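Local coordinates for protein adenosine kinase (Sinorhizobium meliloti, PDB 3UBO) that probably phosphorylates adenosine with phosphate from a nucleoside triphosphate, as a pfkB-family (ribokinase-like) kinase that binds adenosine and ADP, at residues A[5-10]-A[74-79]; A[148-153]-A[179-184]; A[185-190]-A[209-214]; A[80-85]-A[103-108]. One frame throughout, in Å; residues are numbered along the deposited sequence.

Overall arrangement
Contacts 1 and 3 pair neighbouring strands of the central parallel sheet and are largely buried. Backbone bonds hold them, and each adds an aspartate at the strand entrance: Asp7 binds the arginine Arg76, whereas Asp212 binds the backbone N of Thr185. Contact 2 lies between them, where strands 152-158 and 184-188 begin. It is partly buried and rests on an arginine bound to a carbonyl at a helix end. It touches contact 1 through Tyr6 and contact 3 through His179 and Asp212. Contact 4 joins mostly buried loops that follow two strands at one edge of the sheet. Apolar packing dominates there, and Phe80 reaches back to contacts 1 and 2.

Contact 1 of 4, residues A[5-10]-A[74-79]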
loop_
_atom_site.group_PDB
_atom_site.type_symbol
_atom_site.label_atom_id
_atom_site.label_comp_id
_atom_site.label_asym_id
_atom_site.label_seq_id
_atom_site.Cartn_x
_atom_site.Cartn_y
_atom_site.Cartn_z
ATOM N N LYS A 5 19.510 -25.846 -0.785
ATOM C CA LYS A 5 19.720 -24.373 -0.746
ATOM C C LYS A 5 18.478 -23.515 -0.242
ATOM O O LYS A 5 18.616 -22.345 0.155
ATOM C CB LYS A 5 20.260 -23.901 -2.098
ATOM C CG LYS A 5 20.966 -22.546 -2.154
ATOM C CD LYS A 5 21.257 -22.296 -3.675
ATOM C CE LYS A 5 22.260 -21.111 -3.992
ATOM N NZ LYS A 5 22.118 -19.857 -3.119
ATOM N N TYR A 6 17.292 -24.133 -0.268
ATOM C CA TYR A 6 16.056 -23.492 0.144
ATOM C C TYR A 6 15.320 -24.425 1.084
ATOM O O TYR A 6 15.253 -25.656 0.863
ATOM C CB TYR A 6 15.147 -23.022 -1.057
ATOM C CG TYR A 6 15.883 -22.150 -2.080
ATOM C CD1 TYR A 6 16.231 -20.810 -1.801
ATOM C CD2 TYR A 6 16.313 -22.695 -3.307
ATOM C CE1 TYR A 6 16.970 -20.026 -2.744
ATOM C CE2 TYR A 6 17.049 -21.948 -4.227
ATOM C CZ TYR A 6 17.377 -20.613 -3.961
ATOM O OH TYR A 6 18.086 -19.895 -4.926
ATOM N N ASP A 7 14.759 -23.806 2.128
ATOM C CA ASP A 7 13.790 -24.460 3.010
ATOM C C ASP A 7 12.495 -24.544 2.289
ATOM O O ASP A 7 11.945 -25.616 2.163
ATOM C CB ASP A 7 13.688 -23.703 4.346
ATOM C CG ASP A 7 15.050 -23.505 4.948
ATOM O OD1 ASP A 7 15.606 -24.579 5.281
ATOM O OD2 ASP A 7 15.605 -22.358 4.965
ATOM N N VAL A 8 12.009 -23.412 1.785
ATOM C CA VAL A 8 10.760 -23.464 1.007
ATOM C C VAL A 8 10.713 -22.793 -0.353
ATOM O O VAL A 8 11.122 -21.594 -0.543
ATOM C CB VAL A 8 9.534 -22.930 1.745
ATOM C CG1 VAL A 8 8.290 -23.558 1.111
ATOM C CG2 VAL A 8 9.635 -23.212 3.279
ATOM N N LEU A 9 10.167 -23.587 -1.273
ATOM C CA LEU A 9 9.797 -23.110 -2.595
ATOM C C LEU A 9 8.253 -23.038 -2.769
ATOM O O LEU A 9 7.493 -24.016 -2.515
ATOM C CB LEU A 9 10.438 -23.975 -3.659
ATOM C CG LEU A 9 10.031 -23.841 -5.138
ATOM C CD1 LEU A 9 10.549 -22.527 -5.749
ATOM C CD2 LEU A 9 10.541 -25.031 -5.947
ATOM N N THR A 10 7.792 -21.862 -3.188
ATOM C CA THR A 10 6.364 -21.761 -3.500
ATOM C C THR A 10 6.085 -21.456 -4.971
ATOM O O THR A 10 6.852 -20.731 -5.641
ATOM C CB THR A 10 5.549 -20.826 -2.535
ATOM O OG1 THR A 10 5.724 -19.450 -2.930
ATOM C CG2 THR A 10 6.011 -21.025 -1.089
ATOM N N GLY A 74 12.859 -15.772 8.896
ATOM C CA GLY A 74 14.256 -16.140 8.987
ATOM C C GLY A 74 14.729 -17.147 7.960
ATOM O O GLY A 74 15.902 -17.110 7.604
ATOM N N GLY A 75 13.818 -18.002 7.455
ATOM C CA GLY A 75 14.101 -19.042 6.463
ATOM C C GLY A 75 14.620 -18.616 5.080
ATOM O O GLY A 75 14.741 -17.412 4.776
ATOM N N ARG A 76 14.967 -19.615 4.259
ATOM C CA ARG A 76 15.381 -19.372 2.873
ATOM C C ARG A 76 14.317 -19.908 1.895
ATOM O O ARG A 76 13.880 -21.087 1.956
ATOM C CB ARG A 76 16.757 -20.014 2.521
ATOM C CG ARG A 76 17.941 -19.784 3.526
ATOM C CD ARG A 76 18.950 -21.001 3.503
ATOM N NE ARG A 76 18.361 -22.252 4.054
ATOM C CZ ARG A 76 18.751 -23.482 3.718
ATOM N NH1 ARG A 76 19.723 -23.632 2.807
ATOM N NH2 ARG A 76 18.150 -24.546 4.255
ATOM N N ALA A 77 13.902 -19.026 0.994
ATOM C CA ALA A 77 12.717 -19.285 0.169
ATOM C C ALA A 77 12.917 -18.897 -1.320
ATOM O O ALA A 77 13.782 -18.084 -1.664
ATOM C CB ALA A 77 11.493 -18.529 0.784
ATOM N N ALA A 78 12.056 -19.441 -2.163
ATOM C CA ALA A 78 12.114 -19.195 -3.614
ATOM C C ALA A 78 10.715 -19.347 -4.198
ATOM O O ALA A 78 9.834 -20.082 -3.626
ATOM C CB ALA A 78 13.102 -20.148 -4.328
ATOM N N TYR A 79 10.501 -18.645 -5.322
ATOM C CA TYR A 79 9.127 -18.493 -5.819
ATOM C C TYR A 79 9.110 -18.531 -7.323
ATOM O O TYR A 79 10.023 -18.007 -7.988
ATOM C CB TYR A 79 8.384 -17.213 -5.232
ATOM C CG TYR A 79 6.985 -16.957 -5.872
ATOM C CD1 TYR A 79 5.878 -17.722 -5.498
ATOM C CD2 TYR A 79 6.801 -15.977 -6.866
ATOM C CE1 TYR A 79 4.670 -17.543 -6.054
ATOM C CE2 TYR A 79 5.560 -15.767 -7.419
ATOM C CZ TYR A 79 4.512 -16.572 -7.011
ATOM O OH TYR A 79 3.284 -16.418 -7.586
#
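Asp7 and Arg76 meet with their side chains crossing at about a right angle, the carboxylate and guanidinium planes turned 66° against each other. Arg76 grips side-on in a salt bridge: NH2 lies 2.7 Å from Asp7 OD1 and NE 2.9 Å from Asp7 OD2, each oxygen being met from above the carboxylate plane. The backbone N of Arg76 takes the anti lone pair of Asp7 OD2, at 2.9 Å. Tyr6 turns a ring face to Ala78, whose CB stands over its centre, 4.0 Å from the Tyr6 ring centroid, in a CH-pi contact; Lys5 CB lies over the opposite face. Leu9 has CG anti to the backbone N (chi1 170°), which brings CD1 to 3.8 Å from Ala78 CB. Beyond Asp7 the chains run as adjacent parallel strands of the central sheet of this ribokinase-like fold, Val8 N bonding Arg76 O at 3.0 Å and Thr10 N bonding Ala78 O at 2.7 Å. Thr10 OG1, hydrogen-bonded to Ala63 O, sits at the ring edge of Tyr79, whose side chain comes within about 7 Å of the bound adenosine. Helix 62-73 packs on Val8, Thr10 and Ala77. With three N-H groups directed at its two oxygens, the buried carboxylate of Asp7 is probably ionised, its charge balanced by Arg76 where the strands come together.

Contact 2 of 4, residues A[148-153]-A[179-184]; sequences VVAQSK and HAHGRE
Arg183 reaches from its loop to the end of helix 146-150, and its side chain from CB to NH1 runs along backbone of residues 150-153. CB lies 3.4 Å from Lys153 O. The first torsion sets CG beside the backbone N (chi1 -76°), and a bend at the second turns the chain toward the helix, so that CD of Arg183 passes between Ser152 O and Ala150 O. NE of Arg183 then donates to Ala150 O at 2.9 Å, with an N-H...O angle of 147°; the oxygen lies near the guanidinium edge, tilted 17° out of its plane. NH1 of Arg183 adds a weak bond to the same Ala150 O at 3.1 Å. Ala150 is the last helical residue before Gln151 departs, and a cationic group at this carbonyl end would probably be favoured by the helix dipole. The surroundings are the entrance to a beta-alpha-beta unit: strand 152-158 is followed by helix 168-179, and the chain returns through a type I turn from His179 to Gly182 into the parallel strand 184-188. Where these two strands come together, Glu184 N bonds Lys153 O at 2.9 Å. Just after the returning helix, His181 lays its ring face over the methyl of Ala150, a CH-pi contact with Ala150 CB 3.5 Å from the His181 ring centroid; ND1 of His181 is hydrogen-bonded to Ile177 O. The polar ends of Lys153 and Glu184 lead to other partners, Lys153 NZ to Thr291 O and Glu184 OE1 to Tyr290 OH.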
loop_
_atom_site.group_PDB
_atom_site.type_symbol
_atom_site.label_atom_id
_atom_site.label_comp_id
_atom_site.label_asym_id
_atom_site.label_seq_id
_atom_site.Cartn_x
_atom_site.Cartn_y
_atom_site.Cartn_z
ATOM N N VAL A 148 16.649 -25.421 -8.758
ATOM C CA VAL A 148 15.878 -24.850 -7.649
ATOM C C VAL A 148 14.848 -25.817 -7.018
ATOM O O VAL A 148 14.917 -26.007 -5.832
ATOM C CB VAL A 148 15.368 -23.418 -8.026
ATOM C CG1 VAL A 148 14.640 -22.690 -6.861
ATOM C CG2 VAL A 148 16.587 -22.569 -8.547
ATOM N N VAL A 149 13.951 -26.477 -7.750
ATOM C CA VAL A 149 13.098 -27.475 -7.083
ATOM C C VAL A 149 13.894 -28.499 -6.283
ATOM O O VAL A 149 13.536 -28.796 -5.133
ATOM C CB VAL A 149 12.181 -28.200 -8.040
ATOM C CG1 VAL A 149 11.103 -29.077 -7.333
ATOM C CG2 VAL A 149 11.608 -27.192 -9.002
ATOM N N ALA A 150 14.979 -29.013 -6.862
ATOM C CA ALA A 150 15.837 -30.024 -6.213
ATOM C C ALA A 150 16.526 -29.552 -4.901
ATOM O O ALA A 150 16.683 -30.317 -3.930
ATOM C CB ALA A 150 16.882 -30.547 -7.236
ATOM N N GLN A 151 16.931 -28.295 -4.877
ATOM C CA GLN A 151 17.603 -27.715 -3.719
ATOM C C GLN A 151 16.686 -27.242 -2.556
ATOM O O GLN A 151 17.159 -26.622 -1.534
ATOM C CB GLN A 151 18.443 -26.542 -4.200
ATOM C CG GLN A 151 19.289 -26.870 -5.417
ATOM C CD GLN A 151 19.976 -25.637 -5.983
ATOM O OE1 GLN A 151 19.304 -24.728 -6.536
ATOM N NE2 GLN A 151 21.323 -25.581 -5.841
ATOM N N SER A 152 15.396 -27.574 -2.680
ATOM C CA SER A 152 14.405 -26.996 -1.786
ATOM C C SER A 152 13.682 -28.073 -1.019
ATOM O O SER A 152 13.098 -29.005 -1.628
ATOM C CB SER A 152 13.428 -26.078 -2.557
ATOM O OG SER A 152 14.103 -24.911 -2.984
ATOM N N LYS A 153 13.694 -27.900 0.314
ATOM C CA LYS A 153 13.229 -28.941 1.227
ATOM C C LYS A 153 11.756 -29.252 0.987
ATOM O O LYS A 153 11.367 -30.383 0.674
ATOM C CB LYS A 153 13.512 -28.600 2.711
ATOM C CG LYS A 153 15.015 -28.359 3.097
ATOM C CD LYS A 153 15.200 -28.449 4.646
ATOM C CE LYS A 153 16.388 -27.671 5.170
ATOM N NZ LYS A 153 16.627 -27.999 6.639
ATOM N N HIS A 179 10.516 -34.829 -5.214
ATOM C CA HIS A 179 10.492 -36.176 -4.648
ATOM C C HIS A 179 11.758 -36.995 -4.955
ATOM O O HIS A 179 12.346 -37.681 -4.090
ATOM C CB HIS A 179 9.319 -36.900 -5.226
ATOM C CG HIS A 179 8.090 -36.666 -4.446
ATOM N ND1 HIS A 179 6.838 -37.017 -4.893
ATOM C CD2 HIS A 179 7.928 -36.117 -3.223
ATOM C CE1 HIS A 179 5.950 -36.710 -3.958
ATOM N NE2 HIS A 179 6.583 -36.163 -2.936
ATOM N N ALA A 180 12.153 -36.881 -6.213
ATOM C CA ALA A 180 13.285 -37.581 -6.761
ATOM C C ALA A 180 14.579 -37.031 -6.138
ATOM O O ALA A 180 15.667 -37.588 -6.320
ATOM C CB ALA A 180 13.296 -37.436 -8.350
ATOM N N HIS A 181 14.479 -35.932 -5.417
ATOM C CA HIS A 181 15.666 -35.461 -4.753
ATOM C C HIS A 181 15.596 -35.579 -3.227
ATOM O O HIS A 181 16.467 -35.041 -2.562
ATOM C CB HIS A 181 16.054 -34.044 -5.201
ATOM C CG HIS A 181 16.744 -34.002 -6.527
ATOM N ND1 HIS A 181 16.085 -34.247 -7.717
ATOM C CD2 HIS A 181 18.026 -33.721 -6.863
ATOM C CE1 HIS A 181 16.925 -34.116 -8.734
ATOM N NE2 HIS A 181 18.111 -33.788 -8.246
ATOM N N GLY A 182 14.610 -36.315 -2.702
ATOM C CA GLY A 182 14.472 -36.513 -1.257
ATOM C C GLY A 182 13.853 -35.316 -0.480
ATOM O O GLY A 182 14.261 -34.971 0.672
ATOM N N ARG A 183 12.876 -34.688 -1.140
ATOM C CA ARG A 183 12.256 -33.462 -0.746
ATOM C C ARG A 183 10.784 -33.789 -0.584
ATOM O O ARG A 183 10.314 -34.863 -0.945
ATOM C CB ARG A 183 12.392 -32.446 -1.857
ATOM C CG ARG A 183 13.740 -31.796 -2.018
ATOM C CD ARG A 183 14.813 -32.275 -1.055
ATOM N NE ARG A 183 16.107 -31.777 -1.543
ATOM C CZ ARG A 183 17.199 -31.554 -0.805
ATOM N NH1 ARG A 183 18.294 -31.098 -1.422
ATOM N NH2 ARG A 183 17.192 -31.751 0.530
ATOM N N GLU A 184 10.062 -32.835 -0.005
ATOM C CA GLU A 184 8.639 -32.955 0.317
ATOM C C GLU A 184 7.809 -31.907 -0.440
ATOM O O GLU A 184 8.293 -30.790 -0.728
ATOM C CB GLU A 184 8.412 -32.794 1.828
ATOM C CG GLU A 184 8.371 -34.135 2.579
ATOM C CD GLU A 184 8.428 -33.960 4.062
ATOM O OE1 GLU A 184 7.540 -34.509 4.758
ATOM O OE2 GLU A 184 9.349 -33.245 4.526
#

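Contact 3 of 4, residues A[185-190]-A[209-214]; sequences TAMTLS and GTVDIV
A beta-alpha-beta crossover of the central parallel sheet places strand 184-188 beside strand 213-217, with helices 192-197 and 199-207 in the connection; the second strand runs on to Asn217 of the ADP pocket. Most of the polar chemistry gathers at Thr185, where the incoming chain joins the sheet. Its hydroxyl, set between the backbone N and the carbonyl carbon (chi1 70°), serves in both senses: OG1 of Thr185 donates to Thr210 O at 2.6 Å, in the carbonyl plane and on a lone pair, and accepts from Asp212 N at 3.0 Å. Asp212 answers with its carboxylate, OD2 receiving Thr185 N at 2.9 Å on the anti side but 25° out of the carboxylate plane. That same OD2 also has His179 NE2 as a partner, which ties the end of helix 168-179 to this corner. Regular parallel pairing follows, Ile213 N bonding Thr185 O at 3.0 Å and Met187 N bonding Ile213 O at 2.9 Å. On one face of the sheet the CB atoms of Ala186 and Ile213 pack against each other. On the other, the side chain of Met187, present as selenomethionine, crosses Val211 at about a right angle; its SE lies 4.1 Å from Val211 CG2, and Phe202 and Leu205 of helix 199-207 also touch the Met187 side chain. Beyond Met187, Leu189 slants across Val214 and touches it through one methyl of each, CD1 of Leu189 4.2 Å from CG1 of Val214.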
loop_
_atom_site.group_PDB
_atom_site.type_symbol
_atom_site.label_atom_id
_atom_site.label_comp_id
_atom_site.label_asym_id
_atom_site.label_seq_id
_atom_site.Cartn_x
_atom_site.Cartn_y
_atom_site.Cartn_z
ATOM N N THR A 185 6.566 -32.270 -0.755
ATOM C CA THR A 185 5.715 -31.381 -1.517
ATOM C C THR A 185 4.528 -30.911 -0.691
ATOM O O THR A 185 3.912 -31.700 0.037
ATOM C CB THR A 185 5.206 -32.036 -2.842
ATOM O OG1 THR A 185 4.251 -33.076 -2.556
ATOM C CG2 THR A 185 6.357 -32.576 -3.665
ATOM N N ALA A 186 4.171 -29.643 -0.832
ATOM C CA ALA A 186 3.027 -29.209 -0.068
ATOM C C ALA A 186 1.990 -28.413 -0.847
ATOM O O ALA A 186 2.310 -27.789 -1.861
ATOM C CB ALA A 186 3.491 -28.453 1.198
HETATM N N MSE A 187 0.758 -28.422 -0.336
HETATM C CA MSE A 187 -0.261 -27.523 -0.866
HETATM C C MSE A 187 -1.261 -26.884 0.106
HETATM O O MSE A 187 -1.655 -27.481 1.088
HETATM C CB MSE A 187 -1.069 -28.233 -1.933
HETATM C CG MSE A 187 -2.324 -28.925 -1.368
HETATM SE SE MSE A 187 -3.189 -30.045 -2.784
HETATM C CE MSE A 187 -3.735 -28.639 -4.103
ATOM N N THR A 188 -1.731 -25.683 -0.229
ATOM C CA THR A 188 -2.956 -25.137 0.393
ATOM C C THR A 188 -4.203 -25.419 -0.454
ATOM O O THR A 188 -4.145 -25.335 -1.662
ATOM C CB THR A 188 -2.874 -23.637 0.506
ATOM O OG1 THR A 188 -4.189 -23.135 0.349
ATOM C CG2 THR A 188 -2.062 -23.062 -0.618
ATOM N N LEU A 189 -5.333 -25.723 0.150
ATOM C CA LEU A 189 -6.554 -25.858 -0.650
ATOM C C LEU A 189 -7.122 -24.526 -1.186
ATOM O O LEU A 189 -8.158 -24.485 -1.865
ATOM C CB LEU A 189 -7.626 -26.523 0.190
ATOM C CG LEU A 189 -7.591 -28.035 0.121
ATOM C CD1 LEU A 189 -6.200 -28.419 -0.233
ATOM C CD2 LEU A 189 -8.026 -28.618 1.431
ATOM N N SER A 190 -6.493 -23.424 -0.790
ATOM C CA SER A 190 -6.822 -22.108 -1.328
ATOM C C SER A 190 -8.163 -21.516 -0.873
ATOM O O SER A 190 -8.182 -20.509 -0.127
ATOM C CB SER A 190 -6.755 -22.185 -2.834
ATOM O OG SER A 190 -5.393 -22.333 -3.235
ATOM N N GLY A 209 0.219 -39.622 -3.761
ATOM C CA GLY A 209 1.342 -39.239 -2.922
ATOM C C GLY A 209 2.242 -38.271 -3.658
ATOM O O GLY A 209 3.422 -38.072 -3.291
ATOM N N THR A 210 1.671 -37.692 -4.731
ATOM C CA THR A 210 2.222 -36.496 -5.399
ATOM C C THR A 210 2.438 -35.302 -4.434
ATOM O O THR A 210 3.524 -34.679 -4.462
ATOM C CB THR A 210 1.350 -35.984 -6.537
ATOM O OG1 THR A 210 1.189 -37.022 -7.512
ATOM C CG2 THR A 210 2.058 -34.800 -7.187
ATOM N N VAL A 211 1.416 -35.004 -3.606
ATOM C CA VAL A 211 1.464 -34.022 -2.561
ATOM C C VAL A 211 1.518 -34.751 -1.259
ATOM O O VAL A 211 0.606 -35.535 -0.901
ATOM C CB VAL A 211 0.175 -33.128 -2.493
ATOM C CG1 VAL A 211 0.232 -32.125 -1.347
ATOM C CG2 VAL A 211 0.010 -32.376 -3.770
ATOM N N ASP A 212 2.568 -34.416 -0.526
ATOM C CA ASP A 212 2.787 -34.878 0.821
ATOM C C ASP A 212 1.854 -34.187 1.829
ATOM O O ASP A 212 0.920 -34.817 2.360
ATOM C CB ASP A 212 4.262 -34.622 1.179
ATOM C CG ASP A 212 5.179 -35.493 0.391
ATOM O OD1 ASP A 212 4.763 -36.670 0.235
ATOM O OD2 ASP A 212 6.275 -35.025 -0.072
ATOM N N ILE A 213 2.131 -32.898 2.077
ATOM C CA ILE A 213 1.475 -32.058 3.115
ATOM C C ILE A 213 0.274 -31.193 2.625
ATOM O O ILE A 213 0.332 -30.555 1.542
ATOM C CB ILE A 213 2.519 -31.115 3.767
ATOM C CG1 ILE A 213 3.755 -31.907 4.220
ATOM C CG2 ILE A 213 1.903 -30.358 4.923
ATOM C CD1 ILE A 213 5.045 -31.104 4.255
ATOM N N VAL A 214 -0.807 -31.179 3.408
ATOM C CA VAL A 214 -2.005 -30.415 3.044
ATOM C C VAL A 214 -2.408 -29.308 4.042
ATOM O O VAL A 214 -2.852 -29.624 5.170
ATOM C CB VAL A 214 -3.182 -31.370 2.836
ATOM C CG1 VAL A 214 -4.512 -30.639 2.869
ATOM C CG2 VAL A 214 -2.993 -32.083 1.542
#

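Contact 4 of 4, residues A[80-85]-A[103-108]; sequences FGKVAD and FQTKPL
Two loops leaving neighbouring parallel strands, 77-80 and 102-103, run side by side here, and Phe103 directs its ring edge at the first of them. With CG anti to the backbone N (chi1 -175°), the Phe103 ring reaches across so that its CE1 lies 3.6 Å from Gly81 N, the nitrogen in the ring plane. Val83 CG2 comes to the same edge, 4.4 Å from CZ of Phe103. Thr105 crosses Phe80 at about a right angle, its OG1 3.8 Å from Phe80 CB; the Phe80 ring itself packs on Leu9 and Ile11 of strand 6-11 and on Val148 and Val149 of helix 146-150. Helix 87-98 links the two strands in a beta-alpha-beta crossover and lies against Phe103 through Thr93 and Ile96, while its Arg97 binds Phe103 O. Farther along, a single backbone hydrogen bond joins the loops: Leu108 N donates to Val83 O at 2.8 Å. Pro107 sits beside this bond, its CB 4.3 Å from Val83 CG2, so this one methyl of Val83 touches both Pro107 and Phe103. Next to it Ala84 meets Leu108 through their beta carbons, CB of Ala84 4.0 Å from CB of Leu108, and the backbone N of Ala84 is hydrogen-bonded to Thr114 OG1.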
loop_
_atom_site.group_PDB
_atom_site.type_symbol
_atom_site.label_atom_id
_atom_site.label_comp_id
_atom_site.label_asym_id
_atom_site.label_seq_id
_atom_site.Cartn_x
_atom_site.Cartn_y
_atom_site.Cartn_z
ATOM N N PHE A 80 8.095 -19.204 -7.846
ATOM C CA PHE A 80 7.879 -19.180 -9.283
ATOM C C PHE A 80 6.483 -18.610 -9.526
ATOM O O PHE A 80 5.489 -19.163 -8.960
ATOM C CB PHE A 80 7.886 -20.598 -9.924
ATOM C CG PHE A 80 9.136 -21.421 -9.687
ATOM C CD1 PHE A 80 10.378 -20.815 -9.438
ATOM C CD2 PHE A 80 9.064 -22.840 -9.760
ATOM C CE1 PHE A 80 11.535 -21.617 -9.307
ATOM C CE2 PHE A 80 10.181 -23.633 -9.584
ATOM C CZ PHE A 80 11.425 -23.040 -9.391
ATOM N N GLY A 81 6.384 -17.553 -10.327
ATOM C CA GLY A 81 5.104 -16.938 -10.625
ATOM C C GLY A 81 5.035 -16.405 -12.042
ATOM O O GLY A 81 6.056 -16.283 -12.720
ATOM N N LYS A 82 3.826 -16.085 -12.492
ATOM C CA LYS A 82 3.623 -15.564 -13.837
ATOM C C LYS A 82 3.260 -14.083 -13.807
ATOM O O LYS A 82 2.221 -13.698 -13.272
ATOM C CB LYS A 82 2.532 -16.356 -14.561
ATOM C CG LYS A 82 2.973 -16.945 -15.892
ATOM C CD LYS A 82 4.218 -16.251 -16.417
ATOM C CE LYS A 82 5.215 -17.252 -16.977
ATOM N NZ LYS A 82 6.461 -16.589 -17.452
ATOM N N VAL A 83 4.126 -13.255 -14.386
ATOM C CA VAL A 83 3.898 -11.817 -14.429
ATOM C C VAL A 83 4.322 -11.232 -15.772
ATOM O O VAL A 83 5.163 -11.801 -16.470
ATOM C CB VAL A 83 4.658 -11.090 -13.303
ATOM C CG1 VAL A 83 4.141 -11.536 -11.943
ATOM C CG2 VAL A 83 6.153 -11.346 -13.422
ATOM N N ALA A 84 3.733 -10.096 -16.131
ATOM C CA ALA A 84 4.042 -9.449 -17.370
ATOM C C ALA A 84 5.180 -8.460 -17.204
ATOM O O ALA A 84 5.613 -8.151 -16.117
ATOM C CB ALA A 84 2.836 -8.833 -17.968
ATOM N N ASP A 85 5.729 -8.048 -18.329
ATOM C CA ASP A 85 6.876 -7.154 -18.411
ATOM C C ASP A 85 6.438 -5.701 -18.072
ATOM O O ASP A 85 7.085 -4.723 -18.458
ATOM C CB ASP A 85 7.425 -7.236 -19.840
ATOM C CG ASP A 85 8.686 -6.372 -20.044
ATOM O OD1 ASP A 85 9.193 -5.865 -18.992
ATOM O OD2 ASP A 85 9.172 -6.231 -21.234
ATOM N N PHE A 103 13.649 -15.212 -6.946
ATOM C CA PHE A 103 12.614 -15.042 -7.972
ATOM C C PHE A 103 13.235 -14.675 -9.316
ATOM O O PHE A 103 13.734 -13.553 -9.477
ATOM C CB PHE A 103 11.661 -13.923 -7.590
ATOM C CG PHE A 103 10.522 -13.796 -8.546
ATOM C CD1 PHE A 103 9.620 -14.855 -8.691
ATOM C CD2 PHE A 103 10.338 -12.629 -9.302
ATOM C CE1 PHE A 103 8.545 -14.741 -9.549
ATOM C CE2 PHE A 103 9.279 -12.533 -10.160
ATOM C CZ PHE A 103 8.376 -13.584 -10.284
ATOM N N GLN A 104 13.195 -15.614 -10.267
ATOM C CA GLN A 104 13.969 -15.514 -11.505
ATOM C C GLN A 104 13.061 -15.809 -12.687
ATOM O O GLN A 104 13.368 -15.406 -13.805
ATOM C CB GLN A 104 15.182 -16.447 -11.457
ATOM C CG GLN A 104 16.294 -15.871 -10.614
ATOM C CD GLN A 104 16.691 -14.449 -11.082
ATOM O OE1 GLN A 104 16.832 -14.232 -12.307
ATOM N NE2 GLN A 104 16.854 -13.479 -10.141
ATOM N N THR A 105 11.935 -16.485 -12.436
ATOM C CA THR A 105 10.908 -16.669 -13.470
ATOM C C THR A 105 10.791 -15.540 -14.519
ATOM O O THR A 105 10.829 -14.359 -14.163
ATOM C CB THR A 105 9.555 -17.020 -12.904
ATOM O OG1 THR A 105 9.652 -18.343 -12.376
ATOM C CG2 THR A 105 8.567 -17.034 -14.038
ATOM N N LYS A 106 10.727 -15.924 -15.814
ATOM C CA LYS A 106 10.733 -14.960 -16.920
ATOM C C LYS A 106 9.372 -14.267 -17.119
ATOM O O LYS A 106 8.333 -14.910 -17.105
ATOM C CB LYS A 106 11.170 -15.646 -18.195
ATOM C CG LYS A 106 11.739 -14.689 -19.283
ATOM C CD LYS A 106 11.445 -15.151 -20.762
ATOM C CE LYS A 106 12.656 -14.826 -21.738
ATOM N NZ LYS A 106 14.030 -15.071 -21.107
ATOM N N PRO A 107 9.376 -12.934 -17.278
ATOM C CA PRO A 107 8.063 -12.279 -17.391
ATOM C C PRO A 107 7.545 -12.336 -18.837
ATOM O O PRO A 107 8.370 -12.356 -19.743
ATOM C CB PRO A 107 8.379 -10.816 -17.010
ATOM C CG PRO A 107 9.832 -10.634 -17.382
ATOM C CD PRO A 107 10.462 -11.962 -17.021
ATOM N N LEU A 108 6.215 -12.269 -19.003
ATOM C CA LEU A 108 5.483 -12.325 -20.264
ATOM C C LEU A 108 5.928 -11.462 -21.468
ATOM O O LEU A 108 6.072 -12.004 -22.624
ATOM C CB LEU A 108 4.017 -12.087 -20.011
ATOM C CG LEU A 108 3.187 -13.163 -20.694
ATOM C CD1 LEU A 108 3.856 -14.503 -20.494
ATOM C CD2 LEU A 108 1.716 -13.211 -20.264
#